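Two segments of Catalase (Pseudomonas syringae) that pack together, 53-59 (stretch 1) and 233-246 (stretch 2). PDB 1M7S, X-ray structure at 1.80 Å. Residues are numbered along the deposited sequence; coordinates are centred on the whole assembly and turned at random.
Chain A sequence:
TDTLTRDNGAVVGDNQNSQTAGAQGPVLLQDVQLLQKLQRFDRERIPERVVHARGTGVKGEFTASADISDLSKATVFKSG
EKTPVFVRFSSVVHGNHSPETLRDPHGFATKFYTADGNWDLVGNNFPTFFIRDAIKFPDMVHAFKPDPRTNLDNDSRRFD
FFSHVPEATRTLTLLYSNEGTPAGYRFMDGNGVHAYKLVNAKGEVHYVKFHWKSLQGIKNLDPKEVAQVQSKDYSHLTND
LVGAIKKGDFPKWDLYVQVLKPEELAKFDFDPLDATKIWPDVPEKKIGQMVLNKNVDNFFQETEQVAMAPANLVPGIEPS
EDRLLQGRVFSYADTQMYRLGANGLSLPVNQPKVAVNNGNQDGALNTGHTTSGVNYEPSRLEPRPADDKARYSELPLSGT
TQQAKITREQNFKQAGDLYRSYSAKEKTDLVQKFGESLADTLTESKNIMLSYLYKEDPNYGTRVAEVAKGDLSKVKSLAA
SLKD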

ATOM      1  N   ALA A  53       8.188   0.874 -18.449  1.00  5.06           N
ATOM      2  CA  ALA A  53       8.697   1.542 -17.267  1.00  8.06           C
ATOM      3  C   ALA A  53       9.734   2.608 -17.609  1.00  6.70           C
ATOM      4  O   ALA A  53       9.837   3.597 -16.879  1.00  8.00           O
ATOM      5  CB  ALA A  53       9.360   0.476 -16.372  1.00  9.56           C
ATOM      6  N   ARG A  54      10.525   2.434 -18.656  1.00  5.30           N
ATOM      7  CA  ARG A  54      11.564   3.362 -19.078  1.00  6.26           C
ATOM      8  C   ARG A  54      10.908   4.458 -19.975  1.00  7.51           C
ATOM      9  O   ARG A  54      10.478   4.082 -21.083  1.00  6.80           O
ATOM     10  CB  ARG A  54      12.605   2.596 -19.915  1.00  8.81           C
ATOM     11  CG  ARG A  54      13.728   3.412 -20.509  1.00 11.07           C
ATOM     12  CD  ARG A  54      14.495   4.126 -19.405  1.00 12.64           C
ATOM     13  NE  ARG A  54      15.909   4.239 -19.635  1.00 11.91           N
ATOM     14  CZ  ARG A  54      16.735   5.223 -19.368  1.00 11.49           C
ATOM     15  NH1 ARG A  54      18.012   5.009 -19.648  1.00 12.53           N
ATOM     16  NH2 ARG A  54      16.321   6.395 -18.901  1.00 10.00           N
ATOM     17  N   GLY A  55      10.825   5.689 -19.477  1.00  5.55           N
ATOM     18  CA  GLY A  55      10.055   6.647 -20.332  1.00  6.44           C
ATOM     19  C   GLY A  55      10.580   8.084 -20.167  1.00  7.86           C
ATOM     20  O   GLY A  55      11.410   8.363 -19.316  1.00  7.85           O
ATOM     21  N   THR A  56      10.120   8.948 -21.078  1.00  6.71           N
ATOM     22  CA  THR A  56      10.475  10.354 -21.127  1.00  8.38           C
ATOM     23  C   THR A  56       9.192  11.183 -21.358  1.00  8.88           C
ATOM     24  O   THR A  56       8.558  10.846 -22.355  1.00  8.26           O
ATOM     25  CB  THR A  56      11.395  10.666 -22.331  1.00 11.50           C
ATOM     26  OG1 THR A  56      12.502   9.753 -22.376  1.00 14.97           O
ATOM     27  CG2 THR A  56      11.937  12.089 -22.228  1.00 12.79           C
ATOM     28  N   GLY A  57       8.960  12.219 -20.550  1.00  6.45           N
ATOM     29  CA  GLY A  57       7.726  12.988 -20.703  1.00  7.73           C
ATOM     30  C   GLY A  57       8.090  14.418 -21.064  1.00  7.35           C
ATOM     31  O   GLY A  57       9.157  14.932 -20.740  1.00  8.69           O
ATOM     32  N   VAL A  58       7.238  14.979 -21.927  1.00  9.99           N
ATOM     33  CA  VAL A  58       7.357  16.354 -22.379  1.00  9.48           C
ATOM     34  C   VAL A  58       5.930  16.897 -22.571  1.00  8.11           C
ATOM     35  O   VAL A  58       4.927  16.200 -22.485  1.00  7.57           O
ATOM     36  CB  VAL A  58       8.091  16.471 -23.714  1.00  8.19           C
ATOM     37  CG1 VAL A  58       9.605  16.079 -23.694  1.00  9.75           C
ATOM     38  CG2 VAL A  58       7.423  15.583 -24.752  1.00  8.57           C
ATOM     39  N   LYS A  59       5.865  18.222 -22.776  1.00  6.85           N
ATOM     40  CA  LYS A  59       4.552  18.868 -22.885  1.00  7.91           C
ATOM     41  C   LYS A  59       4.459  19.652 -24.178  1.00  6.76           C
ATOM     42  O   LYS A  59       5.492  20.013 -24.711  1.00  8.34           O
ATOM     43  CB  LYS A  59       4.420  19.815 -21.680  1.00 10.42           C
ATOM     44  CG  LYS A  59       4.041  19.086 -20.413  1.00 13.20           C
ATOM     45  CD  LYS A  59       3.760  19.956 -19.218  1.00 16.34           C
ATOM     46  CE  LYS A  59       5.042  20.493 -18.600  1.00 19.13           C
ATOM     47  NZ  LYS A  59       4.724  21.077 -17.242  1.00 24.71           N
TER
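Stretch 2 233-246: DYSHLTNDLVGAIK

Packing of stretch 2 (233-246) on stretch 1 (53-59) in catalase from Pseudomonas syringae. Stretch 2 opens with a short loop, D233 to S235, and then winds into a helix from H236 to K246, held by successive i to i+4 backbone bonds such as V242 N to T238 O (2.9 Å) and I245 N to L241 O (3.1 Å). Stretch 1 is a loop at A53 and R54 that becomes a strand from G55 to K59. Helix and strand run nearly parallel, their N-to-C directions 11° apart and their axes 8.7 Å apart at closest approach. The register therefore advances in the same sense on both: R54 lies nearest S235 (CA to CA 9.7 Å), T56 nearest T238 (CA to CA 6.0 Å) and V58 nearest V242 (CA to CA 8.1 Å). The strand alternates, T56 and V58 directing CB toward the helix while K59 directs it away; G55 and G57, without side chains, add almost nothing to the contact. On the helix, T238, L241 and I245 point toward the strand, the spacing of three and four residues that keeps them on one side. Together the stretches bury 379 Å².

Polar contacts gather at the N-terminal end of stretch 2. The CA-to-CB bond of R54 points sideways, but its long side chain (chi1 t, chi2 p) carries the guanidinium to the lead-in, where R54 NH1 donates to S235 OG (3.0 Å, 153°), which lies at the guanidinium edge. R54 NH1 is also 3.1 Å from Y234 O and 3.5 Å from Y234 CD1. S235 occupies the N-cap position; its backbone is steadied by S235 N donating to D233 OD1 (2.8 Å). Farther along, the hydroxyls of T56 and T238 face each other, with OG1 to OG1 at 2.7 Å.

Two waters extend this polar end. Water 1 donates to G55 O (2.9 Å) and to T238 OG1 (3.0 Å), tying strand backbone to helix side chain, and accepts a weak bond from R54 NH2 (3.0 Å). Water 2 accepts from R54 NH2 (2.5 Å) and lies 2.7 Å from S235 OG, so R54 reaches S235 both directly and through solvent.

Apolar contacts take over toward the C-terminal end. T56 turns its methyl to the helix, CG2 lying 4.0 Å from L241 CD2 and 4.2 Å from V242 CG2. V58 (chi1 m) packs closer: its CG1 is 3.7 Å from L241 CD2 and 3.5 Å from I245 CD1, spanning one helical turn.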

ATOM      1  N   ASP A 233      26.216   5.717 -24.239  1.00 13.07           N
ATOM      2  CA  ASP A 233      25.027   6.470 -23.823  1.00 14.10           C
ATOM      3  C   ASP A 233      23.894   5.479 -23.593  1.00 13.45           C
ATOM      4  O   ASP A 233      23.466   4.995 -24.628  1.00 14.46           O
ATOM      5  CB  ASP A 233      24.635   7.447 -24.926  1.00 16.76           C
ATOM      6  CG  ASP A 233      23.548   8.438 -24.572  1.00 18.82           C
ATOM      7  OD1 ASP A 233      22.951   8.293 -23.487  1.00 19.61           O
ATOM      8  OD2 ASP A 233      23.312   9.405 -25.323  1.00 19.87           O
ATOM      9  N   TYR A 234      23.480   5.266 -22.358  1.00  9.87           N
ATOM     10  CA  TYR A 234      22.359   4.343 -22.138  1.00 10.28           C
ATOM     11  C   TYR A 234      21.070   5.133 -22.112  1.00  9.26           C
ATOM     12  O   TYR A 234      19.999   4.571 -21.936  1.00  8.77           O
ATOM     13  CB  TYR A 234      22.608   3.518 -20.859  1.00 11.34           C
ATOM     14  CG  TYR A 234      22.521   4.324 -19.588  1.00 12.41           C
ATOM     15  CD1 TYR A 234      21.337   4.385 -18.881  1.00 15.50           C
ATOM     16  CD2 TYR A 234      23.614   5.048 -19.123  1.00 15.46           C
ATOM     17  CE1 TYR A 234      21.219   5.151 -17.725  1.00 17.62           C
ATOM     18  CE2 TYR A 234      23.506   5.848 -17.992  1.00 18.23           C
ATOM     19  CZ  TYR A 234      22.316   5.865 -17.302  1.00 18.55           C
ATOM     20  OH  TYR A 234      22.218   6.650 -16.166  1.00 21.76           O
ATOM     21  N   SER A 235      21.102   6.461 -22.361  1.00  8.74           N
ATOM     22  CA  SER A 235      19.863   7.265 -22.353  1.00  9.63           C
ATOM     23  C   SER A 235      19.840   8.128 -23.625  1.00  9.51           C
ATOM     24  O   SER A 235      19.440   9.289 -23.552  1.00 10.41           O
ATOM     25  CB  SER A 235      19.773   8.217 -21.160  1.00 12.78           C
ATOM     26  OG  SER A 235      19.685   7.521 -19.910  1.00 15.38           O
ATOM     27  N   HIS A 236      20.061   7.471 -24.765  1.00  8.13           N
ATOM     28  CA  HIS A 236      20.184   8.256 -26.008  1.00 10.40           C
ATOM     29  C   HIS A 236      18.859   8.872 -26.459  1.00 10.26           C
ATOM     30  O   HIS A 236      18.888  10.033 -26.939  1.00  9.68           O
ATOM     31  CB  HIS A 236      20.854   7.498 -27.117  1.00  8.18           C
ATOM     32  CG  HIS A 236      20.025   6.626 -27.982  1.00 10.19           C
ATOM     33  ND1 HIS A 236      19.493   5.434 -27.520  1.00 10.66           N
ATOM     34  CD2 HIS A 236      19.584   6.757 -29.250  1.00  8.77           C
ATOM     35  CE1 HIS A 236      18.781   4.847 -28.465  1.00  9.22           C
ATOM     36  NE2 HIS A 236      18.826   5.638 -29.526  1.00 10.36           N
ATOM     37  N   LEU A 237      17.761   8.202 -26.199  1.00  8.60           N
ATOM     38  CA  LEU A 237      16.480   8.772 -26.629  1.00  8.74           C
ATOM     39  C   LEU A 237      16.099   9.908 -25.696  1.00  7.17           C
ATOM     40  O   LEU A 237      15.610  10.920 -26.206  1.00 10.18           O
ATOM     41  CB  LEU A 237      15.384   7.694 -26.613  1.00  7.27           C
ATOM     42  CG  LEU A 237      15.720   6.494 -27.538  1.00  7.06           C
ATOM     43  CD1 LEU A 237      14.643   5.399 -27.345  1.00  4.82           C
ATOM     44  CD2 LEU A 237      15.770   6.865 -29.003  1.00  7.20           C
ATOM     45  N   THR A 238      16.317   9.769 -24.383  1.00  7.59           N
ATOM     46  CA  THR A 238      15.953  10.892 -23.490  1.00  8.28           C
ATOM     47  C   THR A 238      16.820  12.117 -23.796  1.00 12.85           C
ATOM     48  O   THR A 238      16.372  13.297 -23.829  1.00 11.75           O
ATOM     49  CB  THR A 238      16.095  10.493 -22.008  1.00  9.58           C
ATOM     50  OG1 THR A 238      15.116   9.477 -21.679  1.00 11.52           O
ATOM     51  CG2 THR A 238      15.827  11.678 -21.089  1.00  8.85           C
ATOM     52  N   ASN A 239      18.112  11.864 -23.949  1.00 10.89           N
ATOM     53  CA  ASN A 239      19.050  12.960 -24.219  1.00 14.41           C
ATOM     54  C   ASN A 239      18.697  13.711 -25.497  1.00 15.45           C
ATOM     55  O   ASN A 239      18.764  14.950 -25.530  1.00 15.63           O
ATOM     56  CB  ASN A 239      20.467  12.383 -24.380  1.00 16.12           C
ATOM     57  CG  ASN A 239      21.219  12.487 -23.058  1.00 19.06           C
ATOM     58  OD1 ASN A 239      21.239  13.601 -22.495  1.00 21.31           O
ATOM     59  ND2 ASN A 239      21.799  11.369 -22.673  1.00 20.60           N
ATOM     60  N   ASP A 240      18.430  12.979 -26.568  1.00 12.49           N
ATOM     61  CA  ASP A 240      18.055  13.541 -27.862  1.00 13.53           C
ATOM     62  C   ASP A 240      16.814  14.432 -27.763  1.00 14.46           C
ATOM     63  O   ASP A 240      16.771  15.518 -28.353  1.00 14.47           O
ATOM     64  CB  ASP A 240      17.766  12.426 -28.867  1.00 14.56           C
ATOM     65  CG  ASP A 240      17.208  12.964 -30.194  1.00 16.70           C
ATOM     66  OD1 ASP A 240      15.972  12.866 -30.401  1.00 16.81           O
ATOM     67  OD2 ASP A 240      18.016  13.466 -30.988  1.00 17.50           O
ATOM     68  N   LEU A 241      15.799  13.987 -27.031  1.00 11.05           N
ATOM     69  CA  LEU A 241      14.548  14.725 -26.929  1.00 12.47           C
ATOM     70  C   LEU A 241      14.665  15.921 -26.019  1.00 11.96           C
ATOM     71  O   LEU A 241      14.260  17.029 -26.419  1.00 12.29           O
ATOM     72  CB  LEU A 241      13.389  13.822 -26.508  1.00 10.21           C
ATOM     73  CG  LEU A 241      12.015  14.480 -26.339  1.00  9.46           C
ATOM     74  CD1 LEU A 241      11.613  15.117 -27.688  1.00 10.54           C
ATOM     75  CD2 LEU A 241      10.988  13.442 -25.899  1.00 11.10           C
ATOM     76  N   VAL A 242      15.181  15.732 -24.793  1.00 10.91           N
ATOM     77  CA  VAL A 242      15.301  16.824 -23.840  1.00 11.86           C
ATOM     78  C   VAL A 242      16.253  17.886 -24.409  1.00 12.51           C
ATOM     79  O   VAL A 242      15.911  19.075 -24.393  1.00 13.21           O
ATOM     80  CB  VAL A 242      15.742  16.297 -22.469  1.00 11.93           C
ATOM     81  CG1 VAL A 242      16.101  17.448 -21.525  1.00 14.14           C
ATOM     82  CG2 VAL A 242      14.684  15.317 -21.948  1.00 13.47           C
ATOM     83  N   GLY A 243      17.314  17.446 -25.042  1.00 11.47           N
ATOM     84  CA  GLY A 243      18.289  18.249 -25.739  1.00 13.35           C
ATOM     85  C   GLY A 243      17.679  19.150 -26.806  1.00 14.67           C
ATOM     86  O   GLY A 243      17.951  20.371 -26.807  1.00 15.42           O
ATOM     87  N   ALA A 244      16.888  18.554 -27.703  1.00 14.45           N
ATOM     88  CA  ALA A 244      16.247  19.298 -28.786  1.00 14.43           C
ATOM     89  C   ALA A 244      15.344  20.371 -28.238  1.00 14.60           C
ATOM     90  O   ALA A 244      15.375  21.514 -28.710  1.00 14.77           O
ATOM     91  CB  ALA A 244      15.455  18.326 -29.654  1.00 15.66           C
ATOM     92  N   ILE A 245      14.538  20.037 -27.203  1.00 13.60           N
ATOM     93  CA  ILE A 245      13.639  21.010 -26.642  1.00 14.10           C
ATOM     94  C   ILE A 245      14.440  22.133 -25.988  1.00 17.65           C
ATOM     95  O   ILE A 245      14.107  23.296 -26.257  1.00 16.79           O
ATOM     96  CB  ILE A 245      12.625  20.399 -25.684  1.00 13.08           C
ATOM     97  CG1 ILE A 245      11.727  19.474 -26.544  1.00 12.19           C
ATOM     98  CG2 ILE A 245      11.846  21.479 -24.953  1.00 12.40           C
ATOM     99  CD1 ILE A 245      10.753  18.661 -25.697  1.00 13.66           C
ATOM    100  N   LYS A 246      15.492  21.797 -25.238  1.00 17.66           N
ATOM    101  CA  LYS A 246      16.332  22.877 -24.702  1.00 20.65           C
ATOM    102  C   LYS A 246      16.908  23.760 -25.806  1.00 22.63           C
ATOM    103  O   LYS A 246      17.143  24.946 -25.530  1.00 23.72           O
ATOM    104  CB  LYS A 246      17.486  22.318 -23.852  1.00 20.80           C
ATOM    105  CG  LYS A 246      17.027  21.841 -22.484  1.00 21.62           C
ATOM    106  CD  LYS A 246      18.199  21.260 -21.688  1.00 23.18           C
ATOM    107  CE  LYS A 246      17.741  20.807 -20.305  1.00 25.10           C
ATOM    108  NZ  LYS A 246      18.933  20.378 -19.509  1.00 27.07           N
TER
HETATM  109  O   HOH W   1      14.236   8.544 -18.963  1.00 20.03           O
HETATM  110  O   HOH W   2      17.717   8.335 -18.322  1.00 32.65           O